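Local coordinates for pullulanase (Klebsiella oxytoca, PDB 2YOC), which hydrolyses the alpha-1,6-glucosidic links of pullulan and related branched glucans, and is probably a family GH13 enzyme exported by a type 2 secretion system, at residues W614-R618 and S633-H639; P549-T553 and R604-L608; R223-L227 and S701-E705. All coordinates share one frame; numbering follows the deposited sequence.

Contact 1 of 3, residues W614-R618 and S633-H639; sequences WYYQR and SDSAPEH
Arg618 and Glu638 form a bidentate, side-on salt bridge across this contact. Arg618 NE reaches Glu638 OE2 at 2.8 Å in an almost straight bond of 179°, on the syn lone pair. Arg618 NH2 reaches Glu638 OE1, also at 2.8 Å. The two planes lie only 20° apart, and the paired grip resists rotation of either group. The arginine chain runs extended from CB and bends at chi3 (-62°), which turns NE and NH2 to the acid. Ser635 O sits over one face of the guanidinium. Arg618 NH2 has a further partner in Tyr669 O.

The tight part is the backbone beside this salt bridge. Gln617 and Ser635 are a non-hydrogen-bonded antiparallel pair, bracketed by two bonds. Arg618 N donates to Asp634 O at 2.7 Å, and Ala636 N donates to Tyr616 O at 2.7 Å. The methyl of Ala636 packs on Tyr616 O and one face of the His639 ring.

His639 ND1 closes the far end by bonding Tyr615 O at 2.7 Å, with the acceptor in the ring plane. The imidazole edge is also turned to the face of the Tyr615 ring, in an edge-to-face pair with centroids 5.3 Å apart. Tyr615 OH is held by Met641 N and Asp273 OD1.

Glu638 and His639 remain partly exposed although their bonds are made, and Ser633 is partly exposed too. Arg618 and the bridged backbone beside them are buried. A type I turn from Ala636 to His639 leads into helix 640-655, with His639 at the N-cap position. The arrangement belongs to the long connection between the third strand and third helix of a (beta/alpha)8 barrel, the usual place of domain B in GH13 enzymes.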
loop_
_atom_site.group_PDB
_atom_site.type_symbol
_atom_site.label_atom_id
_atom_site.label_comp_id
_atom_site.label_asym_id
_atom_site.label_seq_id
_atom_site.Cartn_x
_atom_site.Cartn_y
_atom_site.Cartn_z
ATOM N N TRP B 614 14.298 -46.643 8.974
ATOM C CA TRP B 614 13.318 -45.639 9.394
ATOM C C TRP B 614 13.857 -44.525 10.283
ATOM O O TRP B 614 13.080 -43.745 10.850
ATOM C CB TRP B 614 12.035 -46.301 9.922
ATOM C CG TRP B 614 11.177 -46.890 8.837
ATOM C CD1 TRP B 614 11.513 -47.068 7.524
ATOM C CD2 TRP B 614 9.808 -47.302 8.960
ATOM N NE1 TRP B 614 10.441 -47.566 6.821
ATOM C CE2 TRP B 614 9.383 -47.729 7.679
ATOM C CE3 TRP B 614 8.898 -47.375 10.043
ATOM C CZ2 TRP B 614 8.103 -48.236 7.449
ATOM C CZ3 TRP B 614 7.618 -47.856 9.809
ATOM C CH2 TRP B 614 7.232 -48.285 8.529
ATOM N N TYR B 615 15.193 -44.383 10.331
ATOM C CA TYR B 615 15.787 -43.322 11.131
ATOM C C TYR B 615 16.258 -42.163 10.296
ATOM O O TYR B 615 15.850 -41.028 10.553
ATOM C CB TYR B 615 16.939 -43.832 12.007
ATOM C CG TYR B 615 17.624 -42.709 12.766
ATOM C CD1 TYR B 615 17.174 -42.319 14.030
ATOM C CD2 TYR B 615 18.709 -42.019 12.209
ATOM C CE1 TYR B 615 17.780 -41.269 14.719
ATOM C CE2 TYR B 615 19.298 -40.949 12.870
ATOM C CZ TYR B 615 18.844 -40.593 14.136
ATOM O OH TYR B 615 19.422 -39.543 14.795
ATOM N N TYR B 616 17.202 -42.434 9.367
ATOM C CA TYR B 616 17.839 -41.397 8.568
ATOM C C TYR B 616 16.923 -40.710 7.554
ATOM O O TYR B 616 17.171 -39.564 7.176
ATOM C CB TYR B 616 19.138 -41.916 7.916
ATOM C CG TYR B 616 20.207 -42.398 8.876
ATOM C CD1 TYR B 616 21.068 -41.503 9.495
ATOM C CD2 TYR B 616 20.440 -43.753 9.059
ATOM C CE1 TYR B 616 22.090 -41.944 10.333
ATOM C CE2 TYR B 616 21.482 -44.205 9.859
ATOM C CZ TYR B 616 22.299 -43.297 10.510
ATOM O OH TYR B 616 23.334 -43.751 11.295
ATOM N N GLN B 617 15.863 -41.390 7.130
ATOM C CA GLN B 617 14.931 -40.863 6.146
ATOM C C GLN B 617 13.740 -40.175 6.798
ATOM O O GLN B 617 13.298 -40.606 7.877
ATOM C CB GLN B 617 14.426 -42.012 5.260
ATOM C CG GLN B 617 15.518 -42.956 4.713
ATOM C CD GLN B 617 16.422 -42.329 3.668
ATOM O OE1 GLN B 617 16.156 -41.242 3.135
ATOM N NE2 GLN B 617 17.503 -43.020 3.318
ATOM N N ARG B 618 13.194 -39.131 6.122
ATOM C CA ARG B 618 11.969 -38.448 6.547
ATOM C C ARG B 618 10.768 -39.254 5.988
ATOM O O ARG B 618 10.634 -39.423 4.769
ATOM C CB ARG B 618 11.931 -36.979 6.085
ATOM C CG ARG B 618 10.780 -36.192 6.745
ATOM C CD ARG B 618 10.730 -34.705 6.424
ATOM N NE ARG B 618 11.927 -34.017 6.888
ATOM C CZ ARG B 618 12.750 -33.336 6.096
ATOM N NH1 ARG B 618 12.484 -33.212 4.801
ATOM N NH2 ARG B 618 13.833 -32.751 6.596
ATOM N N SER B 633 14.906 -39.803 -2.079
ATOM C CA SER B 633 14.647 -40.258 -0.723
ATOM C C SER B 633 15.025 -39.252 0.331
ATOM O O SER B 633 16.172 -39.186 0.765
ATOM C CB SER B 633 15.305 -41.619 -0.498
ATOM O OG SER B 633 14.922 -42.530 -1.522
ATOM N N ASP B 634 14.040 -38.466 0.740
ATOM C CA ASP B 634 14.200 -37.407 1.722
ATOM C C ASP B 634 14.909 -37.862 2.996
ATOM O O ASP B 634 14.404 -38.724 3.713
ATOM C CB ASP B 634 12.836 -36.766 2.098
ATOM C CG ASP B 634 12.067 -36.009 1.010
ATOM O OD1 ASP B 634 12.520 -36.017 -0.168
ATOM O OD2 ASP B 634 10.991 -35.438 1.333
ATOM N N SER B 635 16.072 -37.252 3.280
ATOM C CA SER B 635 16.839 -37.501 4.482
ATOM C C SER B 635 16.240 -36.684 5.620
ATOM O O SER B 635 15.425 -35.786 5.372
ATOM C CB SER B 635 18.283 -37.104 4.249
ATOM O OG SER B 635 18.404 -35.695 4.182
ATOM N N ALA B 636 16.662 -36.969 6.859
ATOM C CA ALA B 636 16.162 -36.292 8.044
ATOM C C ALA B 636 17.259 -35.590 8.804
ATOM O O ALA B 636 17.649 -36.068 9.877
ATOM C CB ALA B 636 15.433 -37.269 8.957
ATOM N N PRO B 637 17.731 -34.412 8.332
ATOM C CA PRO B 637 18.742 -33.672 9.113
ATOM C C PRO B 637 18.258 -33.242 10.506
ATOM O O PRO B 637 19.084 -32.836 11.335
ATOM C CB PRO B 637 19.076 -32.472 8.223
ATOM C CG PRO B 637 17.910 -32.313 7.316
ATOM C CD PRO B 637 17.344 -33.679 7.106
ATOM N N GLU B 638 16.937 -33.349 10.781
ATOM C CA GLU B 638 16.357 -33.002 12.086
ATOM C C GLU B 638 16.705 -34.041 13.180
ATOM O O GLU B 638 16.612 -33.741 14.375
ATOM C CB GLU B 638 14.827 -32.791 11.978
ATOM C CG GLU B 638 14.050 -33.973 11.425
ATOM C CD GLU B 638 13.745 -33.919 9.947
ATOM O OE1 GLU B 638 14.670 -33.623 9.158
ATOM O OE2 GLU B 638 12.569 -34.143 9.580
ATOM N N HIS B 639 17.070 -35.271 12.761
ATOM C CA HIS B 639 17.442 -36.332 13.691
ATOM C C HIS B 639 18.922 -36.224 14.034
ATOM O O HIS B 639 19.773 -36.027 13.152
ATOM C CB HIS B 639 17.067 -37.708 13.150
ATOM C CG HIS B 639 15.604 -37.853 12.833
ATOM N ND1 HIS B 639 15.140 -38.912 12.068
ATOM C CD2 HIS B 639 14.555 -37.067 13.174
ATOM C CE1 HIS B 639 13.832 -38.743 11.986
ATOM N NE2 HIS B 639 13.438 -37.645 12.631
#

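Contact 2 of 3, residues P549-T553 and R604-L608; sequences PFHYT and RTSVL. With SO4 (sulfate ion), chain P.
Phe550 lays one face of its ring on Thr605 and turns an edge to Val607. Thr605 CG2 stands 4.1 Å from the centroid of the Phe550 ring, 13° off the normal, a CH-pi contact near the ring centre. The opposite face of the ring is covered by CE1 of the neighbouring His551. With CG anti to the backbone N (chi1 -157°), the phenylalanine reaches across to 604-608 and is held between the methyl and the imidazole. Val607 CG2 approaches Phe550 CE1 at 3.8 Å, near the ring plane. The same methyl, Val607 CG2, lies 4.1 Å from His551 NE2.

Arg604 crosses Phe550 at about a right angle. Its guanidinium plane is 78° from the ring plane, and Arg604 NH1 comes within 3.7 Å of Phe550 CE2. Thr605 CG2 also lies over a face of this guanidinium, so one methyl touches both flat groups. The edge of the guanidinium is turned to a sulfate ion, probably from the crystallisation liquor. Arg604 NH2 bonds sulfate O4 at 3.3 Å, and Arg604 NE makes weak bonds to O1 and O4. Arg604 is exposed, while Phe550 and Thr605 are buried.

Farther in, the Tyr552 ring is met at its edge by Leu608, with Tyr552 CE2 and Leu608 CD1 3.9 Å apart. The Tyr552 hydroxyl is bonded to His595 O. Thr605 OG1 is bonded to Asn597 ND2.

All direct contacts between the two segments are apolar or van der Waals. His551 ND1 bonds Asp469 OD2, and Asp469 is a calcium ligand, so the histidine is second shell to that metal. Pro549 ends the YNWGYDP signature of type I pullulanases. The contact joins two loops that follow barrel strands 461-464 and 586-591 of the (beta/alpha)8 catalytic fold, beside a calcium site.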
loop_
_atom_site.group_PDB
_atom_site.type_symbol
_atom_site.label_atom_id
_atom_site.label_comp_id
_atom_site.label_asym_id
_atom_site.label_seq_id
_atom_site.Cartn_x
_atom_site.Cartn_y
_atom_site.Cartn_z
ATOM N N PRO B 549 23.369 -38.883 -3.919
ATOM C CA PRO B 549 24.412 -39.373 -2.988
ATOM C C PRO B 549 24.400 -40.855 -2.682
ATOM O O PRO B 549 23.368 -41.397 -2.271
ATOM C CB PRO B 549 24.170 -38.566 -1.706
ATOM C CG PRO B 549 23.240 -37.454 -2.085
ATOM C CD PRO B 549 22.445 -37.939 -3.250
ATOM N N PHE B 550 25.560 -41.504 -2.864
ATOM C CA PHE B 550 25.790 -42.921 -2.512
ATOM C C PHE B 550 26.535 -42.905 -1.147
ATOM O O PHE B 550 26.015 -43.424 -0.143
ATOM C CB PHE B 550 26.626 -43.620 -3.599
ATOM C CG PHE B 550 26.514 -45.120 -3.689
ATOM C CD1 PHE B 550 25.893 -45.861 -2.679
ATOM C CD2 PHE B 550 27.041 -45.803 -4.771
ATOM C CE1 PHE B 550 25.809 -47.259 -2.759
ATOM C CE2 PHE B 550 26.942 -47.197 -4.848
ATOM C CZ PHE B 550 26.317 -47.912 -3.846
ATOM N N HIS B 551 27.717 -42.230 -1.111
ATOM C CA HIS B 551 28.530 -42.021 0.090
ATOM C C HIS B 551 28.900 -40.533 0.155
ATOM O O HIS B 551 29.413 -39.968 -0.818
ATOM C CB HIS B 551 29.769 -42.928 0.095
ATOM C CG HIS B 551 29.446 -44.402 0.116
ATOM N ND1 HIS B 551 29.143 -45.087 -1.040
ATOM C CD2 HIS B 551 29.400 -45.275 1.152
ATOM C CE1 HIS B 551 28.928 -46.342 -0.675
ATOM N NE2 HIS B 551 29.071 -46.503 0.629
ATOM N N TYR B 552 28.576 -39.885 1.268
ATOM C CA TYR B 552 28.807 -38.460 1.419
ATOM C C TYR B 552 30.245 -38.019 1.562
ATOM O O TYR B 552 30.551 -36.850 1.285
ATOM C CB TYR B 552 28.053 -37.969 2.639
ATOM C CG TYR B 552 26.557 -38.075 2.516
ATOM C CD1 TYR B 552 25.849 -37.250 1.645
ATOM C CD2 TYR B 552 25.835 -38.963 3.305
ATOM C CE1 TYR B 552 24.456 -37.306 1.563
ATOM C CE2 TYR B 552 24.441 -39.021 3.239
ATOM C CZ TYR B 552 23.759 -38.194 2.356
ATOM O OH TYR B 552 22.393 -38.222 2.279
ATOM N N THR B 553 31.109 -38.901 2.090
ATOM C CA THR B 553 32.472 -38.515 2.449
ATOM C C THR B 553 33.603 -39.209 1.665
ATOM O O THR B 553 34.713 -39.441 2.173
ATOM C CB THR B 553 32.587 -38.472 3.989
ATOM O OG1 THR B 553 31.285 -38.288 4.574
ATOM C CG2 THR B 553 33.488 -37.381 4.451
ATOM N N ARG B 604 20.369 -51.323 -4.082
ATOM C CA ARG B 604 21.820 -51.381 -4.112
ATOM C C ARG B 604 22.431 -50.121 -3.428
ATOM O O ARG B 604 23.363 -50.238 -2.630
ATOM C CB ARG B 604 22.215 -51.427 -5.587
ATOM C CG ARG B 604 23.686 -51.296 -5.854
ATOM C CD ARG B 604 23.930 -51.306 -7.336
ATOM N NE ARG B 604 23.692 -49.993 -7.930
ATOM C CZ ARG B 604 24.633 -49.075 -8.107
ATOM N NH1 ARG B 604 25.884 -49.307 -7.709
ATOM N NH2 ARG B 604 24.336 -47.920 -8.683
ATOM N N THR B 605 21.863 -48.937 -3.742
ATOM C CA THR B 605 22.340 -47.662 -3.240
ATOM C C THR B 605 21.784 -47.236 -1.875
ATOM O O THR B 605 22.160 -46.175 -1.366
ATOM C CB THR B 605 22.310 -46.584 -4.320
ATOM O OG1 THR B 605 20.972 -46.102 -4.435
ATOM C CG2 THR B 605 22.823 -47.071 -5.651
ATOM N N SER B 606 20.910 -48.053 -1.268
ATOM C CA SER B 606 20.434 -47.771 0.082
ATOM C C SER B 606 21.568 -48.218 1.025
ATOM O O SER B 606 21.997 -49.393 0.992
ATOM C CB SER B 606 19.155 -48.538 0.389
ATOM O OG SER B 606 18.818 -48.383 1.760
ATOM N N VAL B 607 22.133 -47.261 1.784
ATOM C CA VAL B 607 23.216 -47.569 2.723
ATOM C C VAL B 607 22.684 -47.253 4.125
ATOM O O VAL B 607 22.482 -48.164 4.931
ATOM C CB VAL B 607 24.570 -46.869 2.375
ATOM C CG1 VAL B 607 25.680 -47.332 3.305
ATOM C CG2 VAL B 607 24.978 -47.093 0.914
ATOM N N LEU B 608 22.322 -45.997 4.349
ATOM C CA LEU B 608 21.780 -45.510 5.621
ATOM C C LEU B 608 20.493 -46.209 6.078
ATOM O O LEU B 608 20.371 -46.534 7.263
ATOM C CB LEU B 608 21.587 -43.984 5.593
ATOM C CG LEU B 608 22.853 -43.163 5.581
ATOM C CD1 LEU B 608 22.559 -41.745 5.232
ATOM C CD2 LEU B 608 23.598 -43.286 6.912
HETATM S S SO4 P . 20.294 -49.218 -8.869
HETATM O O1 SO4 P . 20.543 -50.654 -8.652
HETATM O O2 SO4 P . 20.282 -48.504 -7.571
HETATM O O3 SO4 P . 18.981 -49.058 -9.480
HETATM O O4 SO4 P . 21.328 -48.667 -9.765
#

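Contact 3 of 3, residues R223-L227 and S701-E705; sequences RFPHL and SDRFE
Arg703 stacks along His226, and its side chain can be followed outward over the imidazole. CB starts at the ring margin, with Arg703 CB 4.0 Å from His226 ND1. Arg703 CG comes next and sits over the face, 3.7 Å from the centroid of the His226 ring and 15° off its normal. This is a CH-pi contact. CG points anti to the carbonyl carbon (chi1 -64°), and the chain then runs extended through CD to NE. That path carries the guanidinium over the far part of the same ring. At the tip, Arg703 NH1 is 3.5 Å from His226 NE2, a stacking contact and not a hydrogen bond. The guanidinium and imidazole planes are 28° apart, with centres separated by 4.4 Å. Arg703 NH2 makes a weak hydrogen bond to Leu619 O. Long, weak ion pairs lead from NH1 to Glu638 and from NH2 to Glu627.

Leu227 CG covers the opposite face of the imidazole, so the ring lies between a leucine and the arginine. Beside the stack, Pro225 CG rests on two carbonyls, those of Asp702 and Arg703, and is 3.3 Å from Arg703 O. His226 CB is 3.4 Å from Asp702 O. His226 N is also near this oxygen, but the angle is too poor for a hydrogen bond. The Asp702 side chain lies beside a bound calcium ion.

This is a surface contact in which His226 is partly exposed and Arg703 buried. It joins the end of helix 218-223, in the pullulanase N2 domain, to a loop that follows barrel strand 690-693. Its chemistry is a cation laid flat on an aromatic ring. The stacked cation may disfavour a proton on His226, and Asp702 may partly offset this. Glu638 and Glu627 offer Arg703 only weak compensation.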
loop_
_atom_site.group_PDB
_atom_site.type_symbol
_atom_site.label_atom_id
_atom_site.label_comp_id
_atom_site.label_asym_id
_atom_site.label_seq_id
_atom_site.Cartn_x
_atom_site.Cartn_y
_atom_site.Cartn_z
ATOM N N ARG B 223 10.193 -30.963 20.106
ATOM C CA ARG B 223 10.850 -31.856 19.181
ATOM C C ARG B 223 10.022 -32.165 17.978
ATOM O O ARG B 223 10.550 -32.156 16.872
ATOM C CB ARG B 223 11.168 -33.177 19.882
ATOM C CG ARG B 223 12.218 -33.093 20.961
ATOM C CD ARG B 223 12.357 -34.437 21.613
ATOM N NE ARG B 223 13.095 -35.384 20.770
ATOM C CZ ARG B 223 13.079 -36.700 20.940
ATOM N NH1 ARG B 223 12.342 -37.246 21.909
ATOM N NH2 ARG B 223 13.802 -37.485 20.150
ATOM N N PHE B 224 8.729 -32.497 18.187
ATOM C CA PHE B 224 7.840 -32.893 17.108
ATOM C C PHE B 224 6.602 -32.068 17.072
ATOM O O PHE B 224 5.529 -32.589 17.351
ATOM C CB PHE B 224 7.510 -34.376 17.247
ATOM C CG PHE B 224 8.739 -35.229 17.359
ATOM C CD1 PHE B 224 9.629 -35.334 16.293
ATOM C CD2 PHE B 224 9.023 -35.906 18.536
ATOM C CE1 PHE B 224 10.764 -36.123 16.393
ATOM C CE2 PHE B 224 10.161 -36.705 18.638
ATOM C CZ PHE B 224 11.026 -36.807 17.570
ATOM N N PRO B 225 6.707 -30.785 16.681
ATOM C CA PRO B 225 5.506 -29.936 16.642
ATOM C C PRO B 225 4.421 -30.478 15.729
ATOM O O PRO B 225 3.250 -30.363 16.065
ATOM C CB PRO B 225 6.048 -28.602 16.156
ATOM C CG PRO B 225 7.337 -28.942 15.446
ATOM C CD PRO B 225 7.903 -30.023 16.266
ATOM N N HIS B 226 4.813 -31.162 14.643
ATOM C CA HIS B 226 3.866 -31.758 13.707
ATOM C C HIS B 226 3.057 -32.942 14.321
ATOM O O HIS B 226 2.145 -33.454 13.667
ATOM C CB HIS B 226 4.577 -32.159 12.395
ATOM C CG HIS B 226 5.602 -33.232 12.582
ATOM N ND1 HIS B 226 6.734 -33.025 13.348
ATOM C CD2 HIS B 226 5.626 -34.496 12.100
ATOM C CE1 HIS B 226 7.408 -34.157 13.300
ATOM N NE2 HIS B 226 6.790 -35.069 12.557
ATOM N N LEU B 227 3.408 -33.393 15.540
ATOM C CA LEU B 227 2.675 -34.498 16.188
ATOM C C LEU B 227 2.042 -34.105 17.528
ATOM O O LEU B 227 1.348 -34.916 18.141
ATOM C CB LEU B 227 3.490 -35.801 16.350
ATOM C CG LEU B 227 4.448 -36.195 15.247
ATOM C CD1 LEU B 227 5.506 -37.105 15.796
ATOM C CD2 LEU B 227 3.722 -36.831 14.066
ATOM N N SER B 701 8.041 -26.429 7.636
ATOM C CA SER B 701 7.798 -25.539 8.783
ATOM C C SER B 701 6.877 -26.129 9.843
ATOM O O SER B 701 6.923 -25.695 10.997
ATOM C CB SER B 701 7.311 -24.177 8.312
ATOM O OG SER B 701 8.187 -23.684 7.308
ATOM N N ASP B 702 6.096 -27.168 9.467
ATOM C CA ASP B 702 5.229 -27.901 10.391
ATOM C C ASP B 702 6.087 -28.707 11.345
ATOM O O ASP B 702 5.670 -28.935 12.494
ATOM C CB ASP B 702 4.235 -28.841 9.652
ATOM C CG ASP B 702 4.816 -29.782 8.599
ATOM O OD1 ASP B 702 5.590 -29.299 7.721
ATOM O OD2 ASP B 702 4.404 -30.975 8.573
ATOM N N ARG B 703 7.296 -29.112 10.867
ATOM C CA ARG B 703 8.259 -29.962 11.576
ATOM C C ARG B 703 9.358 -29.251 12.354
ATOM O O ARG B 703 9.765 -29.761 13.410
ATOM C CB ARG B 703 8.875 -30.998 10.629
ATOM C CG ARG B 703 7.855 -31.967 10.085
ATOM C CD ARG B 703 8.320 -32.467 8.754
ATOM N NE ARG B 703 7.613 -33.674 8.320
ATOM C CZ ARG B 703 7.896 -34.900 8.747
ATOM N NH1 ARG B 703 8.822 -35.090 9.675
ATOM N NH2 ARG B 703 7.248 -35.945 8.254
ATOM N N PHE B 704 9.842 -28.101 11.833
ATOM C CA PHE B 704 10.936 -27.308 12.411
ATOM C C PHE B 704 11.116 -25.968 11.642
ATOM O O PHE B 704 10.692 -25.857 10.470
ATOM C CB PHE B 704 12.267 -28.089 12.296
ATOM C CG PHE B 704 12.583 -28.689 10.928
ATOM C CD1 PHE B 704 13.038 -27.887 9.878
ATOM C CD2 PHE B 704 12.448 -30.049 10.699
ATOM C CE1 PHE B 704 13.343 -28.435 8.632
ATOM C CE2 PHE B 704 12.731 -30.591 9.442
ATOM C CZ PHE B 704 13.177 -29.778 8.419
ATOM N N GLU B 705 11.851 -24.994 12.279
ATOM C CA GLU B 705 12.219 -23.717 11.658
ATOM C C GLU B 705 13.242 -24.040 10.567
ATOM O O GLU B 705 14.366 -24.486 10.861
ATOM C CB GLU B 705 12.784 -22.745 12.686
ATOM C CG GLU B 705 13.012 -21.365 12.102
ATOM C CD GLU B 705 13.674 -20.361 13.018
ATOM O OE1 GLU B 705 14.572 -20.749 13.804
ATOM O OE2 GLU B 705 13.323 -19.167 12.904
#

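Contacts 1 and 2 are buried, whereas contact 3 lies at the surface, where Glu256 of a second subunit packs on Ser701. Contacts 1 and 2 both use the connection after barrel strand 586-591. They follow one another along the chain and touch where Tyr616 packs on Leu608. Contact 3 closes a much longer loop that encloses both, and joins the N2 region to the barrel. It meets contact 1 through Phe704, which packs on Arg618 and Glu638. Their chemistry differs: backbone bonds and a salt bridge in contact 1, aromatic and methyl packing in contact 2, a guanidinium-imidazole stack in contact 3.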